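Long-range contacts in transketolase (Campylobacter jejuni, PDB 3M7I), which belongs to the transketolase family of thiamine diphosphate-dependent enzymes and binds this cofactor, together with a magnesium ion, at the interface of two subunits: residues F439-H444 against F498-Q503; P370-E375 against A415-F420; K26-H31 against G260-E265; C153-L158 against D183-S188. All blocks are in the same frame, centred on the assembly; numbering follows the deposited sequence.

Interaction 1: F439-H444 against F498-Q503; sequences FFIFTH and FVLSRQ. With RP5 (5-O-phosphono-beta-D-ribofuranose), chain E.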
# COMPACT_ATOMS: atom_id res chain seq x y z
N PHE A 439 -8.50 1.03 15.45
CA PHE A 439 -7.97 2.39 15.64
C PHE A 439 -6.55 2.44 15.01
O PHE A 439 -5.68 1.56 15.31
CB PHE A 439 -7.98 2.76 17.13
CG PHE A 439 -9.31 2.54 17.78
CD1 PHE A 439 -10.41 3.34 17.40
CD2 PHE A 439 -9.51 1.51 18.67
CE1 PHE A 439 -11.65 3.08 17.93
CE2 PHE A 439 -10.75 1.24 19.19
CZ PHE A 439 -11.86 2.04 18.79
N PHE A 440 -6.31 3.44 14.19
CA PHE A 440 -5.06 3.62 13.45
C PHE A 440 -4.31 4.78 14.03
O PHE A 440 -4.84 5.88 14.09
CB PHE A 440 -5.36 3.81 11.94
CG PHE A 440 -5.87 2.55 11.27
CD1 PHE A 440 -5.02 1.70 10.63
CD2 PHE A 440 -7.21 2.21 11.37
CE1 PHE A 440 -5.52 0.53 10.04
CE2 PHE A 440 -7.73 1.05 10.82
CZ PHE A 440 -6.86 0.23 10.12
N ILE A 441 -3.11 4.51 14.51
CA ILE A 441 -2.29 5.56 15.11
C ILE A 441 -1.12 5.95 14.17
O ILE A 441 -0.22 5.18 13.86
CB ILE A 441 -1.72 5.06 16.49
CG1 ILE A 441 -2.83 4.44 17.36
CG2 ILE A 441 -0.89 6.13 17.15
CD1 ILE A 441 -3.97 5.35 17.62
N PHE A 442 -1.18 7.19 13.66
CA PHE A 442 -0.26 7.66 12.67
C PHE A 442 0.47 8.94 13.20
O PHE A 442 -0.08 10.07 13.16
CB PHE A 442 -1.00 8.05 11.36
CG PHE A 442 -1.70 6.91 10.67
CD1 PHE A 442 -1.20 5.62 10.67
CD2 PHE A 442 -2.92 7.16 10.03
CE1 PHE A 442 -1.88 4.61 9.97
CE2 PHE A 442 -3.60 6.14 9.34
CZ PHE A 442 -3.08 4.86 9.36
N THR A 443 1.69 8.76 13.61
CA THR A 443 2.55 9.87 14.08
C THR A 443 3.35 10.50 12.98
O THR A 443 3.36 10.06 11.84
CB THR A 443 3.41 9.44 15.31
OG1 THR A 443 4.54 8.64 14.90
CG2 THR A 443 2.48 8.74 16.39
N HIS A 444 4.08 11.57 13.30
CA HIS A 444 5.01 12.15 12.32
C HIS A 444 4.23 12.66 11.11
O HIS A 444 4.51 12.38 9.96
CB HIS A 444 6.11 11.14 11.99
CG HIS A 444 7.03 10.88 13.14
ND1 HIS A 444 6.60 10.35 14.35
CD2 HIS A 444 8.38 10.98 13.23
CE1 HIS A 444 7.64 10.24 15.16
NE2 HIS A 444 8.74 10.59 14.49
N PHE A 498 -5.80 8.48 13.96
CA PHE A 498 -5.28 9.58 14.73
C PHE A 498 -3.98 10.07 14.08
O PHE A 498 -3.00 9.31 13.96
CB PHE A 498 -5.09 9.21 16.20
CG PHE A 498 -6.34 8.82 16.88
CD1 PHE A 498 -7.06 9.75 17.61
CD2 PHE A 498 -6.88 7.54 16.69
CE1 PHE A 498 -8.26 9.39 18.24
CE2 PHE A 498 -8.05 7.18 17.33
CZ PHE A 498 -8.78 8.13 18.06
N VAL A 499 -3.96 11.33 13.68
CA VAL A 499 -2.87 11.88 12.91
C VAL A 499 -2.17 12.84 13.85
O VAL A 499 -2.73 13.86 14.22
CB VAL A 499 -3.37 12.59 11.64
CG1 VAL A 499 -2.22 13.31 10.91
CG2 VAL A 499 -4.11 11.57 10.71
N LEU A 500 -0.96 12.49 14.21
CA LEU A 500 -0.27 13.04 15.39
C LEU A 500 1.13 13.61 15.05
O LEU A 500 1.79 13.16 14.16
CB LEU A 500 -0.15 11.90 16.45
CG LEU A 500 -1.47 11.22 16.74
CD1 LEU A 500 -1.24 9.83 17.47
CD2 LEU A 500 -2.33 12.19 17.50
N SER A 501 1.57 14.64 15.78
CA SER A 501 2.81 15.30 15.50
C SER A 501 4.03 14.68 16.16
O SER A 501 3.90 14.15 17.28
CB SER A 501 2.81 16.75 16.00
OG SER A 501 2.72 16.81 17.43
N ARG A 502 5.17 14.81 15.52
CA ARG A 502 6.47 14.51 16.17
C ARG A 502 6.81 15.63 17.12
O ARG A 502 7.24 15.39 18.24
CB ARG A 502 7.55 14.38 15.12
CG ARG A 502 8.95 14.08 15.68
CD ARG A 502 10.00 14.10 14.59
NE ARG A 502 11.26 13.52 15.04
CZ ARG A 502 12.39 14.16 15.21
NH1 ARG A 502 13.46 13.47 15.66
NH2 ARG A 502 12.51 15.45 14.91
N GLN A 503 6.55 16.87 16.68
CA GLN A 503 7.04 18.02 17.41
C GLN A 503 6.03 18.55 18.42
O GLN A 503 4.81 18.35 18.31
CB GLN A 503 7.43 19.15 16.44
CG GLN A 503 6.20 19.94 15.88
CD GLN A 503 5.47 19.32 14.64
OE1 GLN A 503 4.65 20.03 13.98
NE2 GLN A 503 5.78 18.06 14.30
C1 RP5 E . 13.64 7.00 11.54
O4 RP5 E . 12.65 7.52 12.39
C2 RP5 E . 14.72 6.45 12.45
O2 RP5 E . 14.60 5.05 12.41
C3 RP5 E . 14.52 7.14 13.79
O3 RP5 E . 14.68 6.31 14.93
C4 RP5 E . 13.09 7.58 13.72
C5 RP5 E . 12.97 9.00 14.17
O5 RP5 E . 13.05 8.98 15.58
P' RP5 E . 12.14 10.06 16.26
O1X RP5 E . 11.22 9.52 17.31
O2X RP5 E . 11.41 10.78 15.00
O3X RP5 E . 13.00 11.14 17.11
O1 RP5 E . 14.20 8.05 10.77

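Interaction 2: P370-E375 against A415-F420; sequences PSNKTE and ATFFIF. With TPP (thiamine diphosphate), chain B; RP5 (5-O-phosphono-beta-D-ribofuranose), chain E.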
# COMPACT_ATOMS: atom_id res chain seq x y z
N PRO A 370 8.76 2.97 20.29
CA PRO A 370 9.43 4.08 20.92
C PRO A 370 9.27 5.48 20.26
O PRO A 370 9.41 6.47 20.96
CB PRO A 370 10.89 3.63 20.96
CG PRO A 370 10.93 2.24 20.73
CD PRO A 370 9.68 1.87 20.00
N SER A 371 9.01 5.55 18.93
CA SER A 371 8.90 6.79 18.21
C SER A 371 7.41 7.17 18.09
O SER A 371 7.01 8.36 18.18
CB SER A 371 9.55 6.60 16.86
OG SER A 371 9.51 7.78 16.15
N ASN A 372 6.54 6.17 17.93
CA ASN A 372 5.07 6.40 17.92
C ASN A 372 4.51 6.66 19.32
O ASN A 372 3.43 7.17 19.46
CB ASN A 372 4.27 5.20 17.32
CG ASN A 372 4.52 4.97 15.81
OD1 ASN A 372 4.95 5.88 15.00
ND2 ASN A 372 4.35 3.68 15.43
N LYS A 373 5.30 6.30 20.34
CA LYS A 373 4.87 6.44 21.72
C LYS A 373 3.66 5.55 22.04
O LYS A 373 2.80 5.94 22.75
CB LYS A 373 4.61 7.92 22.07
CG LYS A 373 5.78 8.86 21.75
CD LYS A 373 7.09 8.42 22.46
CE LYS A 373 8.28 9.39 22.32
NZ LYS A 373 8.08 10.56 23.15
N THR A 374 3.67 4.29 21.61
CA THR A 374 2.54 3.42 21.77
C THR A 374 2.79 2.27 22.78
O THR A 374 1.91 1.44 23.03
CB THR A 374 2.17 2.82 20.36
OG1 THR A 374 3.30 2.15 19.81
CG2 THR A 374 1.70 3.93 19.43
N GLU A 375 3.97 2.25 23.41
CA GLU A 375 4.23 1.19 24.37
C GLU A 375 3.22 1.32 25.52
O GLU A 375 2.97 2.39 26.07
CB GLU A 375 5.66 1.27 24.96
CG GLU A 375 6.02 -0.05 25.75
CD GLU A 375 7.37 -0.01 26.49
OE1 GLU A 375 8.17 0.92 26.23
OE2 GLU A 375 7.62 -0.89 27.35
N ALA A 415 -0.21 0.95 14.73
CA ALA A 415 0.63 2.15 14.72
C ALA A 415 1.82 2.08 13.80
O ALA A 415 2.56 1.08 13.72
CB ALA A 415 1.08 2.49 16.21
N THR A 416 2.03 3.23 13.12
CA THR A 416 3.20 3.53 12.33
C THR A 416 3.28 5.07 12.08
O THR A 416 2.41 5.80 12.58
CB THR A 416 3.23 2.73 11.00
OG1 THR A 416 4.49 2.92 10.37
CG2 THR A 416 1.98 3.05 10.11
N PHE A 417 4.32 5.50 11.34
CA PHE A 417 4.43 6.90 10.85
C PHE A 417 3.33 7.10 9.80
O PHE A 417 2.97 6.21 9.02
CB PHE A 417 5.75 7.24 10.21
CG PHE A 417 6.95 7.20 11.12
CD1 PHE A 417 6.81 7.46 12.48
CD2 PHE A 417 8.16 6.93 10.60
CE1 PHE A 417 7.95 7.43 13.28
CE2 PHE A 417 9.32 6.90 11.44
CZ PHE A 417 9.17 7.18 12.74
N PHE A 418 2.73 8.28 9.77
CA PHE A 418 1.66 8.51 8.82
C PHE A 418 2.08 8.28 7.38
O PHE A 418 1.23 7.81 6.57
CB PHE A 418 1.17 9.97 9.00
CG PHE A 418 -0.11 10.36 8.28
CD1 PHE A 418 -1.14 9.49 8.06
CD2 PHE A 418 -0.32 11.70 8.00
CE1 PHE A 418 -2.31 9.89 7.47
CE2 PHE A 418 -1.52 12.13 7.47
CZ PHE A 418 -2.53 11.22 7.23
N ILE A 419 3.36 8.55 7.04
CA ILE A 419 3.81 8.31 5.70
C ILE A 419 3.66 6.81 5.36
O ILE A 419 3.32 6.47 4.23
CB ILE A 419 5.24 8.83 5.40
CG1 ILE A 419 5.55 8.73 3.90
CG2 ILE A 419 6.27 8.10 6.26
CD1 ILE A 419 4.57 9.29 2.95
N PHE A 420 3.91 5.94 6.32
CA PHE A 420 3.81 4.51 6.05
C PHE A 420 2.40 3.93 6.28
O PHE A 420 2.22 2.72 6.14
CB PHE A 420 4.92 3.77 6.80
CG PHE A 420 6.30 4.32 6.52
CD1 PHE A 420 6.72 4.56 5.28
CD2 PHE A 420 7.17 4.60 7.56
CE1 PHE A 420 8.03 5.12 4.98
CE2 PHE A 420 8.45 5.15 7.30
CZ PHE A 420 8.85 5.41 6.01
N1' TPP B . 8.53 1.36 7.73
C2' TPP B . 9.03 1.52 6.51
CM2 TPP B . 8.35 0.94 5.29
N3' TPP B . 10.10 2.29 6.35
C4' TPP B . 10.72 2.90 7.36
N4' TPP B . 11.79 3.64 7.08
C5' TPP B . 10.24 2.67 8.73
C6' TPP B . 9.12 1.90 8.81
C7' TPP B . 10.85 3.30 9.95
N3 TPP B . 12.17 2.77 10.18
C2 TPP B . 13.33 3.36 9.87
S1 TPP B . 14.74 2.35 10.16
C5 TPP B . 13.67 1.17 10.84
C4 TPP B . 12.32 1.55 10.72
CM4 TPP B . 11.24 0.63 11.22
C6 TPP B . 14.08 -0.14 11.44
C7 TPP B . 15.52 -0.36 11.23
O7 TPP B . 15.70 -1.73 11.40
PA TPP B . 16.95 -2.30 10.67
O1A TPP B . 16.74 -2.44 9.21
O2A TPP B . 17.20 -3.58 11.41
O3A TPP B . 18.07 -1.15 10.81
PB TPP B . 19.24 -1.10 11.92
O1B TPP B . 19.91 0.20 11.62
O2B TPP B . 19.99 -2.43 11.82
O3B TPP B . 18.55 -0.95 13.25
C1 RP5 E . 13.64 7.00 11.54
O4 RP5 E . 12.65 7.52 12.39
C2 RP5 E . 14.72 6.45 12.45
O2 RP5 E . 14.60 5.05 12.41
C3 RP5 E . 14.52 7.14 13.79
O3 RP5 E . 14.68 6.31 14.93
C4 RP5 E . 13.09 7.58 13.72
C5 RP5 E . 12.97 9.00 14.17
O5 RP5 E . 13.05 8.98 15.58
P' RP5 E . 12.14 10.06 16.26
O1X RP5 E . 11.22 9.52 17.31
O2X RP5 E . 11.41 10.78 15.00
O3X RP5 E . 13.00 11.14 17.11
O1 RP5 E . 14.20 8.05 10.77

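Interaction 3: K26-H31 against G260-E265; sequences KANSGH and GAPLGE. With RP5 (5-O-phosphono-beta-D-ribofuranose), chain C.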
# COMPACT_ATOMS: atom_id res chain seq x y z
N LYS A 26 -26.34 -17.84 -13.97
CA LYS A 26 -27.58 -17.04 -13.92
C LYS A 26 -27.24 -15.56 -13.85
O LYS A 26 -27.90 -14.73 -14.44
CB LYS A 26 -28.42 -17.43 -12.70
CG LYS A 26 -29.78 -16.74 -12.62
CD LYS A 26 -30.71 -17.35 -11.60
CE LYS A 26 -32.11 -16.72 -11.72
NZ LYS A 26 -32.05 -15.35 -11.14
N ALA A 27 -26.22 -15.24 -13.05
CA ALA A 27 -25.66 -13.88 -13.01
C ALA A 27 -24.96 -13.41 -14.29
O ALA A 27 -24.74 -12.17 -14.51
CB ALA A 27 -24.64 -13.75 -11.77
N ASN A 28 -24.54 -14.36 -15.14
CA ASN A 28 -23.67 -14.09 -16.27
C ASN A 28 -22.42 -13.35 -15.82
O ASN A 28 -21.90 -12.49 -16.51
CB ASN A 28 -24.39 -13.32 -17.39
CG ASN A 28 -23.73 -13.53 -18.73
OD1 ASN A 28 -23.07 -14.57 -18.96
ND2 ASN A 28 -23.87 -12.55 -19.61
N SER A 29 -21.95 -13.72 -14.62
CA SER A 29 -20.82 -13.03 -14.04
C SER A 29 -20.29 -13.85 -12.89
O SER A 29 -21.03 -14.44 -12.12
CB SER A 29 -21.28 -11.66 -13.52
OG SER A 29 -20.23 -10.94 -12.91
N GLY A 30 -18.98 -13.86 -12.73
CA GLY A 30 -18.38 -14.55 -11.60
C GLY A 30 -17.35 -15.60 -11.94
O GLY A 30 -16.88 -15.65 -13.11
N HIS A 31 -16.98 -16.35 -10.93
CA HIS A 31 -15.77 -17.17 -10.95
C HIS A 31 -16.15 -18.58 -10.65
O HIS A 31 -16.38 -18.90 -9.52
CB HIS A 31 -14.78 -16.66 -9.93
CG HIS A 31 -14.40 -15.22 -10.14
ND1 HIS A 31 -15.20 -14.17 -9.71
CD2 HIS A 31 -13.28 -14.66 -10.66
CE1 HIS A 31 -14.61 -13.03 -10.01
NE2 HIS A 31 -13.43 -13.29 -10.57
N GLY A 260 -12.64 -16.85 -14.42
CA GLY A 260 -13.34 -15.56 -14.27
C GLY A 260 -14.50 -15.26 -15.20
O GLY A 260 -14.93 -14.11 -15.30
N ALA A 261 -15.09 -16.30 -15.76
CA ALA A 261 -16.25 -16.12 -16.66
C ALA A 261 -17.11 -17.37 -16.57
O ALA A 261 -16.60 -18.44 -16.23
CB ALA A 261 -15.78 -15.87 -18.13
N PRO A 262 -18.41 -17.23 -16.82
CA PRO A 262 -19.32 -18.36 -16.72
C PRO A 262 -18.85 -19.56 -17.55
O PRO A 262 -18.22 -19.37 -18.62
CB PRO A 262 -20.58 -17.80 -17.31
CG PRO A 262 -20.54 -16.34 -17.03
CD PRO A 262 -19.12 -15.96 -17.14
N LEU A 263 -19.16 -20.76 -17.08
CA LEU A 263 -18.74 -21.97 -17.83
C LEU A 263 -19.51 -22.17 -19.12
O LEU A 263 -18.96 -22.78 -20.09
CB LEU A 263 -18.87 -23.20 -16.98
CG LEU A 263 -18.20 -23.34 -15.63
CD1 LEU A 263 -18.77 -24.53 -14.93
CD2 LEU A 263 -16.65 -23.45 -15.86
N GLY A 264 -20.73 -21.65 -19.19
CA GLY A 264 -21.56 -21.78 -20.41
C GLY A 264 -22.58 -22.88 -20.17
O GLY A 264 -22.29 -23.88 -19.53
N GLU A 265 -23.75 -22.73 -20.75
CA GLU A 265 -24.85 -23.72 -20.52
C GLU A 265 -24.52 -25.15 -20.97
O GLU A 265 -24.88 -26.11 -20.27
CB GLU A 265 -26.15 -23.24 -21.20
CG GLU A 265 -26.78 -22.03 -20.47
CD GLU A 265 -28.00 -21.42 -21.19
OE1 GLU A 265 -28.46 -21.96 -22.24
OE2 GLU A 265 -28.49 -20.37 -20.71
C1 RP5 C . -11.68 -10.40 -11.12
O4 RP5 C . -11.53 -9.47 -12.14
C2 RP5 C . -11.65 -11.76 -11.79
O2 RP5 C . -10.40 -12.34 -11.50
C3 RP5 C . -12.00 -11.51 -13.25
O3 RP5 C . -11.25 -12.26 -14.18
C4 RP5 C . -11.66 -10.06 -13.41
C5 RP5 C . -12.77 -9.35 -14.12
O5 RP5 C . -12.64 -9.69 -15.50
P' RP5 C . -13.03 -8.52 -16.46
O1X RP5 C . -11.99 -8.19 -17.48
O2X RP5 C . -13.40 -7.31 -15.43
O3X RP5 C . -14.30 -8.89 -17.39
O1 RP5 C . -12.94 -10.24 -10.50
O HOH W 1 -16.99 -12.55 -14.35

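Interaction 4: C153-L158 against D183-S188; sequences CGDGDL and DSNNIS. With MG (magnesium ion), chain D; TPP (thiamine diphosphate), chain F.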
# COMPACT_ATOMS: atom_id res chain seq x y z
N CYS A 153 -6.70 -20.57 0.47
CA CYS A 153 -6.04 -19.54 -0.35
C CYS A 153 -5.64 -20.10 -1.71
O CYS A 153 -5.74 -21.30 -1.96
CB CYS A 153 -4.88 -18.87 0.39
SG CYS A 153 -3.47 -20.00 0.55
N GLY A 154 -5.24 -19.23 -2.62
CA GLY A 154 -4.84 -19.63 -3.95
C GLY A 154 -3.45 -19.12 -4.28
O GLY A 154 -2.81 -18.52 -3.42
N ASP A 155 -3.04 -19.30 -5.52
CA ASP A 155 -1.75 -18.82 -5.99
C ASP A 155 -1.59 -17.33 -5.76
O ASP A 155 -0.51 -16.82 -5.40
CB ASP A 155 -1.59 -19.12 -7.47
CG ASP A 155 -1.63 -20.63 -7.75
OD1 ASP A 155 -0.74 -21.32 -7.20
OD2 ASP A 155 -2.52 -21.11 -8.43
N GLY A 156 -2.68 -16.62 -5.98
CA GLY A 156 -2.59 -15.18 -5.93
C GLY A 156 -2.29 -14.72 -4.54
O GLY A 156 -1.56 -13.72 -4.33
N ASP A 157 -2.94 -15.34 -3.57
CA ASP A 157 -2.73 -14.92 -2.20
C ASP A 157 -1.25 -15.08 -1.80
O ASP A 157 -0.66 -14.28 -1.07
CB ASP A 157 -3.57 -15.73 -1.21
CG ASP A 157 -5.05 -15.56 -1.43
OD1 ASP A 157 -5.53 -14.44 -1.06
OD2 ASP A 157 -5.69 -16.53 -1.93
N LEU A 158 -0.67 -16.21 -2.17
CA LEU A 158 0.68 -16.50 -1.73
C LEU A 158 1.76 -15.72 -2.47
O LEU A 158 2.90 -15.79 -2.09
CB LEU A 158 0.93 -18.01 -1.88
CG LEU A 158 0.12 -18.84 -0.88
CD1 LEU A 158 0.69 -20.26 -0.82
CD2 LEU A 158 0.04 -18.29 0.54
N ASP A 183 -4.82 -23.97 -2.41
CA ASP A 183 -5.35 -24.46 -3.66
C ASP A 183 -4.31 -24.33 -4.78
O ASP A 183 -4.30 -23.34 -5.52
CB ASP A 183 -6.62 -23.67 -4.02
CG ASP A 183 -7.38 -24.28 -5.15
OD1 ASP A 183 -7.15 -25.47 -5.40
OD2 ASP A 183 -8.23 -23.57 -5.77
N SER A 184 -3.46 -25.33 -4.92
CA SER A 184 -2.40 -25.29 -5.89
C SER A 184 -2.88 -25.89 -7.24
O SER A 184 -2.77 -27.11 -7.47
CB SER A 184 -1.15 -26.04 -5.36
OG SER A 184 -0.07 -25.87 -6.26
N ASN A 185 -3.47 -25.07 -8.09
CA ASN A 185 -4.02 -25.50 -9.40
C ASN A 185 -3.19 -25.09 -10.64
O ASN A 185 -3.55 -25.34 -11.79
CB ASN A 185 -5.49 -25.10 -9.48
CG ASN A 185 -5.70 -23.60 -9.49
OD1 ASN A 185 -4.74 -22.80 -9.65
ND2 ASN A 185 -6.97 -23.20 -9.29
N ASN A 186 -2.06 -24.43 -10.37
CA ASN A 186 -1.14 -23.95 -11.38
C ASN A 186 -1.73 -23.00 -12.43
O ASN A 186 -1.15 -22.83 -13.46
CB ASN A 186 -0.45 -25.17 -12.06
CG ASN A 186 0.72 -24.78 -12.94
OD1 ASN A 186 0.65 -24.88 -14.18
ND2 ASN A 186 1.81 -24.31 -12.33
N ILE A 187 -2.85 -22.34 -12.09
CA ILE A 187 -3.51 -21.45 -13.01
C ILE A 187 -3.86 -20.14 -12.31
O ILE A 187 -4.30 -20.18 -11.14
CB ILE A 187 -4.79 -22.09 -13.51
CG1 ILE A 187 -4.46 -23.31 -14.39
CG2 ILE A 187 -5.71 -21.03 -14.23
CD1 ILE A 187 -3.89 -23.00 -15.68
N SER A 188 -3.55 -19.04 -13.00
CA SER A 188 -4.00 -17.64 -12.62
C SER A 188 -4.57 -17.01 -13.84
O SER A 188 -4.82 -17.67 -14.81
CB SER A 188 -2.83 -16.83 -11.97
OG SER A 188 -1.87 -16.44 -12.91
MG MG D . -4.59 -20.69 -9.06
N1' TPP F . -4.67 -8.06 -6.89
C2' TPP F . -5.19 -8.19 -5.68
CM2 TPP F . -4.48 -7.66 -4.45
N3' TPP F . -6.41 -8.70 -5.55
C4' TPP F . -7.13 -9.12 -6.59
N4' TPP F . -8.34 -9.63 -6.33
C5' TPP F . -6.55 -9.07 -7.93
C6' TPP F . -5.31 -8.51 -7.98
C7' TPP F . -7.27 -9.52 -9.17
N3 TPP F . -7.47 -10.95 -9.15
C2 TPP F . -8.59 -11.59 -8.84
S1 TPP F . -8.41 -13.34 -8.79
C5 TPP F . -6.78 -13.13 -9.35
C4 TPP F . -6.44 -11.77 -9.44
CM4 TPP F . -5.05 -11.38 -9.87
C6 TPP F . -5.81 -14.22 -9.65
C7 TPP F . -6.37 -15.52 -9.25
O7 TPP F . -5.27 -16.38 -9.14
PA TPP F . -5.50 -17.58 -8.19
O1A TPP F . -5.43 -17.20 -6.76
O2A TPP F . -4.46 -18.55 -8.65
O3A TPP F . -7.03 -18.01 -8.42
PB TPP F . -7.56 -19.19 -9.39
O1B TPP F . -9.04 -19.08 -9.26
O2B TPP F . -6.81 -20.46 -8.97
O3B TPP F . -7.19 -18.77 -10.78
O HOH W 2 -5.08 -21.14 -7.05
O HOH W 3 -0.26 -23.79 -8.16

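Interaction 1: F439-H444 against F498-Q503
His444 and Arg502 form part of the phosphate site of the pyrimidine-binding domain, just beyond the C-terminal ends of strands 439-443 and 496-499, neighbours in the parallel sheet of this domain. Backbone bonds tie the strands together: Phe498 N to Phe440 O, Phe442 N to Phe498 O and Leu500 N to Phe442 O are each 2.8 Å. Ile441 pairs with Phe498 on one face of the sheet, Phe442 with Val499 on the other. The two branches of Ile441 divide their work, CD1 lying 3.8 Å from Phe498 CD2 and CG2 lying 3.7 Å from Leu500 CD1. Helix 479-491 covers this face, its Trp486 stacking on the Phe498 ring, while the Phe442 ring meets Phe418 and Phe465 on the other face.

Past the strands, Arg502 CB sits squarely over one face of the His444 imidazole, a CH-pi contact 3.9 Å from the ring centroid. The imidazole is fixed in rotation at both nitrogens: ND1 gives a 2.7 Å bond to Thr443 OG1, which lies 26° out of the ring plane, and NE2 reaches the ligand. Arg502 passes across the imidazole because its chain is extended to NE, CG lying opposite the backbone N (chi1 180°), and its guanidinium plane ends up turned 56° from the ring. 5-O-phosphono-beta-D-ribofuranose is therefore held by both segments, with Ser371 and Arg344 as further partners: His444 NE2 and Arg502 NE each donate to the phosphate oxygen O2X at 2.7 Å, and Arg502 NH1 donates to O3X at 2.8 Å.

Interaction 2: P370-E375 against A415-F420
Residues 371-374, at and just past the end of helix 369-372, run nearly opposite to residues 415-417 of strand 411-417 (159°), the CA atoms of Asn372 and Thr416 lying 6.6 Å apart. Both belong to the pyrimidine-binding domain, an alpha/beta fold on a parallel sheet, and the helix follows strand 361-365, the neighbour of 411-417 in that sheet. No hydrogen bond crosses between the segments; side chains do the joining. The Asn372 amide lies against the strand backbone, ND2 3.3 Å from Thr416 N, two donors in mere contact. Its OD1 approaches Phe417 CD1 at 3.5 Å, the amide standing nearly upright to the ring with planes 83° apart, and pairs with Thr443 OG1 of the next strand. Just past the helix, Thr374 CG2 touches Ala415 CB at 3.6 Å.

Ser371 OG comes to the edge of the Phe417 ring in its plane, 3.3 Å from CE1, its chi1 of -178° turning it away from the backbone N, and donates to O1X of 5-O-phosphono-beta-D-ribofuranose. Along that same ring, Phe417 CZ lies 3.5 Å from the sugar O4. Further on, Phe420 carries the aminopyrimidine ring of thiamine diphosphate, whose diphosphate end is held by Asn185 and Gly156 of the second subunit among others. Ile419 CG2 covers one face of the Phe420 ring, and the cofactor N3' sits 3.3 Å above the opposite face, offset toward its rim.

Interaction 3: K26-H31 against G260-E265
A Schellman motif that ends helix 6-27 leads into the sugar-ligand site, which the thiamine diphosphate-binding domain shares with the second subunit, and here Asn28, Gly30 and His31 pack on the loop of Gly260 and Pro262. Asn28 is the C-prime residue, with positive phi, while Ser29 N returns to Val24 O and Asn28 N to Gln25 O. Pro262 packs against this turn: its CG is 3.6 Å from Asn28 OD1, the two side chains crossing at about a right angle, and 3.8 Å from Ser29 N. Gln25 also holds the loop, OE1 accepting from Gly264 N right before helix 265-275.

Between the segments no direct hydrogen bond forms. Gly30 O presses on the loop backbone instead, 3.2 Å from Gly260 C, and a water does the bridging, accepting from Gly30 N at 2.9 Å and donating to Gly260 O at 2.8 Å. Gly30 itself has phi 125° and psi -170°, a conformation that calls for glycine.

His31 carries the contact into the site. Its ring meets those of His70 and His259 edge-to-face, and Asp452 of the second subunit packs on it. The modelled approach of NE2 to 5-O-phosphono-beta-D-ribofuranose is too close to be trusted in detail. On the loop side, His31 CD2 lies 3.7 Å from Gly260 CA, which in turn is 3.9 Å from the sugar O3.

Interaction 4: C153-L158 against D183-S188
Asp155 reaches from the Gly154-Asp155-Gly156 sequence after strand 149-153 toward Asn185, and the two residues represent the ends of the thiamine diphosphate motif, GDG in one segment and the asparagine pair in the other. Its CB lies 3.2 Å from the cofactor oxygen O2A. With CG anti to the carbonyl carbon (chi1 -62°), the carboxylate is aimed at the metal, CG lying 3.2 Å from the magnesium ion. OD2 binds this ion at 2.2 Å; OD1 takes a 2.7 Å bond from a water shared with Ser184 OG and Asn186 N, and is also bonded to Tyr182 OH, so the carboxylate is fixed at both oxygens.

From the other segment, Asn185 OD1 also binds the metal, its amide plane turned 45° from the carboxylate, and closes an Asx turn by accepting from Ile187 N. Ile187 O, cofactor oxygens O2A and O2B and a second water complete six ligands. That water also links Asp155 N to Asp183 O. Behind the site, Asp183 N donates to Cys153 O at 2.9 Å, joining the ends of neighbouring parallel strands. The diphosphate is held directly too: Gly156 N gives O1A a 2.9 Å bond, and Asn185 ND2 donates to O2B at 2.8 Å.

Interactions 3 and 4 lie in the thiamine diphosphate-binding domain, interactions 1 and 2 in the pyrimidine-binding domain. Interaction 4 is nested within the loop that interaction 3 closes, their centres about 20 Å apart; then come interaction 2 and interaction 1. These last two have centres about 7 Å apart, share the sheet through neighbouring strands 411-417 and 439-443, and face the same sugar phosphate. Interactions 2 and 4 have centres about 34 Å apart and face different cofactors: the one beside interaction 2 is bound by Asn185 and Gly156 of the second subunit. Each site therefore pairs the pyrimidine-binding domain of one subunit with the diphosphate-binding domain of the other and needs the dimer.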